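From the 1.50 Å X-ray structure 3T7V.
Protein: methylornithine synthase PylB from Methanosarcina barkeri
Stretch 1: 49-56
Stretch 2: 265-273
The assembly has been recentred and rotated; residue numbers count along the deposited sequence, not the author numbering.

Stretch 1 (49-56) KVRDHYFG
Stretch 2 265-273: LRLMFPKRL

No hydrogen bond crosses this contact; instead, an arginine that serves its own stretch offers the other a flat, satisfied surface. In methylornithine synthase PylB, Arg266 (chi1 t, chi2 p, chi3 p) curls back so that NH1 donates to Pro270 O at 2.9 Å and to Arg272 O at 2.8 Å, while the bond from NH2 to Arg272 O, 3.4 Å, is weak. These bonds tie the last helical turn, 265-268, to the chain that follows it. Phe269 leaves helical geometry at phi/psi -125/66 and opens a type I turn, through Pro270 (-61/-30) and Lys271 (-98/3), closed by Arg272 N to Phe269 O at 3.1 Å.

Against this folded end lies the helix 49-55, with Val50 and Tyr54, one turn apart, facing it. Their CA atoms stand 6.3 Å from Pro270 CA and 6.4 Å from Lys271 CA, respectively, which sets the register. Val50 (chi1 t) points toward the second stretch: its CG1 packs 3.4 Å from Pro270 CB and its CG2 3.8 Å from Leu267 CD2.

The aromatic pair, both chi1 m, then shows two ways a ring can meet its neighbours. Over one face of Tyr54 sits Lys271 CG, 3.9 Å from the ring centroid and 8° off the normal, a CH-pi contact made by the extended lysine's aliphatic chain. Phe55 instead turns its edge to the turn's carbonyls, with CZ 3.4 Å from Lys271 O and CE2 3.8 Å from Pro270 O. One face of the Arg266 guanidinium is covered by Arg51 CG and Phe55 CD2. Arg51 sends its own charge elsewhere, NE meeting Asp52 OD1 at 2.9 Å in a salt bridge within the helix. Gly56 ends that helix with positive phi (55/-144). The contact buries 427 Å², both sides summed.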

# COMPACT_ATOMS: atom_id res chain seq x y z
N LYS A 49 18.17 11.22 0.71
CA LYS A 49 18.68 12.20 -0.23
C LYS A 49 17.90 12.21 -1.55
O LYS A 49 17.54 13.24 -2.11
CB LYS A 49 20.16 11.90 -0.53
CG LYS A 49 20.85 13.02 -1.34
CD LYS A 49 22.32 12.73 -1.68
CE LYS A 49 23.20 12.76 -0.45
NZ LYS A 49 24.57 12.21 -0.74
N VAL A 50 17.59 11.00 -2.03
CA VAL A 50 16.88 10.85 -3.30
C VAL A 50 15.46 11.36 -3.10
O VAL A 50 14.98 12.17 -3.91
CB VAL A 50 16.86 9.33 -3.75
CG1 VAL A 50 16.06 9.19 -5.03
CG2 VAL A 50 18.30 8.90 -4.00
N ARG A 51 14.80 10.92 -2.02
CA ARG A 51 13.41 11.38 -1.80
C ARG A 51 13.33 12.91 -1.62
O ARG A 51 12.44 13.55 -2.17
CB ARG A 51 12.92 10.76 -0.53
CG ARG A 51 11.42 10.84 -0.28
CD ARG A 51 11.04 11.87 0.71
NE ARG A 51 11.95 12.21 1.80
CZ ARG A 51 12.01 11.60 2.98
NH1 ARG A 51 11.19 10.62 3.29
NH2 ARG A 51 12.88 11.99 3.91
N ASP A 52 14.32 13.49 -0.93
CA ASP A 52 14.28 14.93 -0.68
C ASP A 52 14.51 15.69 -1.98
O ASP A 52 13.97 16.77 -2.19
CB ASP A 52 15.36 15.32 0.36
CG ASP A 52 15.08 14.81 1.79
OD1 ASP A 52 13.97 14.30 2.13
OD2 ASP A 52 16.02 14.92 2.64
N HIS A 53 15.32 15.13 -2.87
CA HIS A 53 15.58 15.77 -4.15
C HIS A 53 14.32 15.96 -4.93
O HIS A 53 14.09 17.03 -5.49
CB HIS A 53 16.59 14.98 -4.93
CG HIS A 53 16.93 15.61 -6.27
ND1 HIS A 53 17.86 16.62 -6.39
CD2 HIS A 53 16.43 15.39 -7.52
CE1 HIS A 53 17.94 16.99 -7.68
NE2 HIS A 53 17.09 16.26 -8.38
N TYR A 54 13.49 14.90 -5.00
CA TYR A 54 12.27 14.95 -5.82
C TYR A 54 11.02 15.41 -5.08
O TYR A 54 10.08 15.89 -5.73
CB TYR A 54 12.00 13.59 -6.45
CG TYR A 54 13.01 13.26 -7.50
CD1 TYR A 54 13.04 13.98 -8.67
CD2 TYR A 54 13.93 12.26 -7.30
CE1 TYR A 54 13.98 13.67 -9.64
CE2 TYR A 54 14.91 11.97 -8.26
CZ TYR A 54 14.91 12.70 -9.42
OH TYR A 54 15.85 12.44 -10.39
N PHE A 55 11.02 15.30 -3.74
CA PHE A 55 9.80 15.59 -2.97
C PHE A 55 9.98 16.57 -1.86
O PHE A 55 9.00 16.96 -1.17
CB PHE A 55 9.15 14.29 -2.42
CG PHE A 55 8.76 13.36 -3.51
CD1 PHE A 55 7.54 13.57 -4.21
CD2 PHE A 55 9.61 12.34 -3.94
CE1 PHE A 55 7.16 12.71 -5.28
CE2 PHE A 55 9.23 11.53 -5.01
CZ PHE A 55 8.02 11.65 -5.67
N GLY A 56 11.22 17.01 -1.65
CA GLY A 56 11.51 17.82 -0.47
C GLY A 56 11.10 17.13 0.82
O GLY A 56 11.19 15.92 0.95
N LEU A 265 13.65 0.42 -2.69
CA LEU A 265 12.62 0.88 -3.66
C LEU A 265 12.84 2.34 -4.02
O LEU A 265 12.58 2.74 -5.16
CB LEU A 265 11.19 0.78 -3.01
CG LEU A 265 10.68 -0.69 -3.01
CD1 LEU A 265 9.37 -0.74 -2.16
CD2 LEU A 265 10.40 -1.23 -4.39
N ARG A 266 13.21 3.14 -3.03
CA ARG A 266 13.45 4.59 -3.35
C ARG A 266 14.64 4.74 -4.30
O ARG A 266 14.63 5.63 -5.18
CB ARG A 266 13.67 5.37 -2.08
CG ARG A 266 14.03 6.86 -2.24
CD ARG A 266 13.01 7.60 -3.08
NE ARG A 266 11.75 7.70 -2.36
CZ ARG A 266 10.57 7.96 -2.95
NH1 ARG A 266 10.45 8.15 -4.24
NH2 ARG A 266 9.45 7.92 -2.21
N LEU A 267 15.62 3.85 -4.13
CA LEU A 267 16.79 3.99 -4.98
C LEU A 267 16.50 3.45 -6.38
O LEU A 267 17.15 3.82 -7.33
CB LEU A 267 17.99 3.28 -4.31
CG LEU A 267 18.46 3.90 -2.97
CD1 LEU A 267 19.57 3.08 -2.30
CD2 LEU A 267 18.97 5.30 -3.19
N MET A 268 15.58 2.48 -6.51
CA MET A 268 15.15 1.91 -7.77
C MET A 268 14.07 2.72 -8.50
O MET A 268 14.01 2.68 -9.73
CB MET A 268 14.56 0.49 -7.59
CG MET A 268 15.62 -0.51 -7.20
SD MET A 268 14.79 -2.15 -7.12
CE MET A 268 14.30 -2.44 -8.87
N PHE A 269 13.14 3.34 -7.75
CA PHE A 269 12.04 4.09 -8.29
C PHE A 269 12.07 5.51 -7.69
O PHE A 269 11.20 5.93 -6.88
CB PHE A 269 10.72 3.43 -7.85
CG PHE A 269 10.57 2.01 -8.30
CD1 PHE A 269 10.92 0.93 -7.50
CD2 PHE A 269 9.93 1.74 -9.55
CE1 PHE A 269 10.78 -0.42 -7.95
CE2 PHE A 269 9.79 0.42 -9.98
CZ PHE A 269 10.20 -0.67 -9.19
N PRO A 270 13.08 6.30 -8.01
CA PRO A 270 13.37 7.50 -7.29
C PRO A 270 12.21 8.54 -7.34
O PRO A 270 12.04 9.29 -6.38
CB PRO A 270 14.66 8.04 -7.92
CG PRO A 270 14.73 7.29 -9.20
CD PRO A 270 14.13 5.96 -8.98
N LYS A 271 11.45 8.52 -8.43
CA LYS A 271 10.42 9.56 -8.64
C LYS A 271 9.04 9.07 -8.23
O LYS A 271 8.06 9.81 -8.49
CB LYS A 271 10.38 9.92 -10.13
CG LYS A 271 11.69 10.61 -10.57
CD LYS A 271 11.73 10.90 -12.09
CE LYS A 271 13.08 11.41 -12.55
NZ LYS A 271 13.01 12.02 -13.92
N ARG A 272 8.94 7.84 -7.67
CA ARG A 272 7.57 7.25 -7.49
C ARG A 272 7.08 7.45 -6.06
O ARG A 272 7.78 7.90 -5.17
CB ARG A 272 7.59 5.76 -7.91
CG ARG A 272 8.06 5.59 -9.39
CD ARG A 272 7.06 6.26 -10.32
NE ARG A 272 7.27 5.93 -11.71
CZ ARG A 272 6.41 6.20 -12.68
NH1 ARG A 272 5.27 6.82 -12.42
NH2 ARG A 272 6.69 5.85 -13.92
N LEU A 273 5.80 7.16 -5.83
CA LEU A 273 5.22 7.14 -4.52
C LEU A 273 5.58 5.85 -3.82
O LEU A 273 5.51 4.77 -4.46
CB LEU A 273 3.68 7.22 -4.64
CG LEU A 273 3.19 8.56 -5.23
CD1 LEU A 273 1.69 8.44 -5.49
CD2 LEU A 273 3.49 9.66 -4.29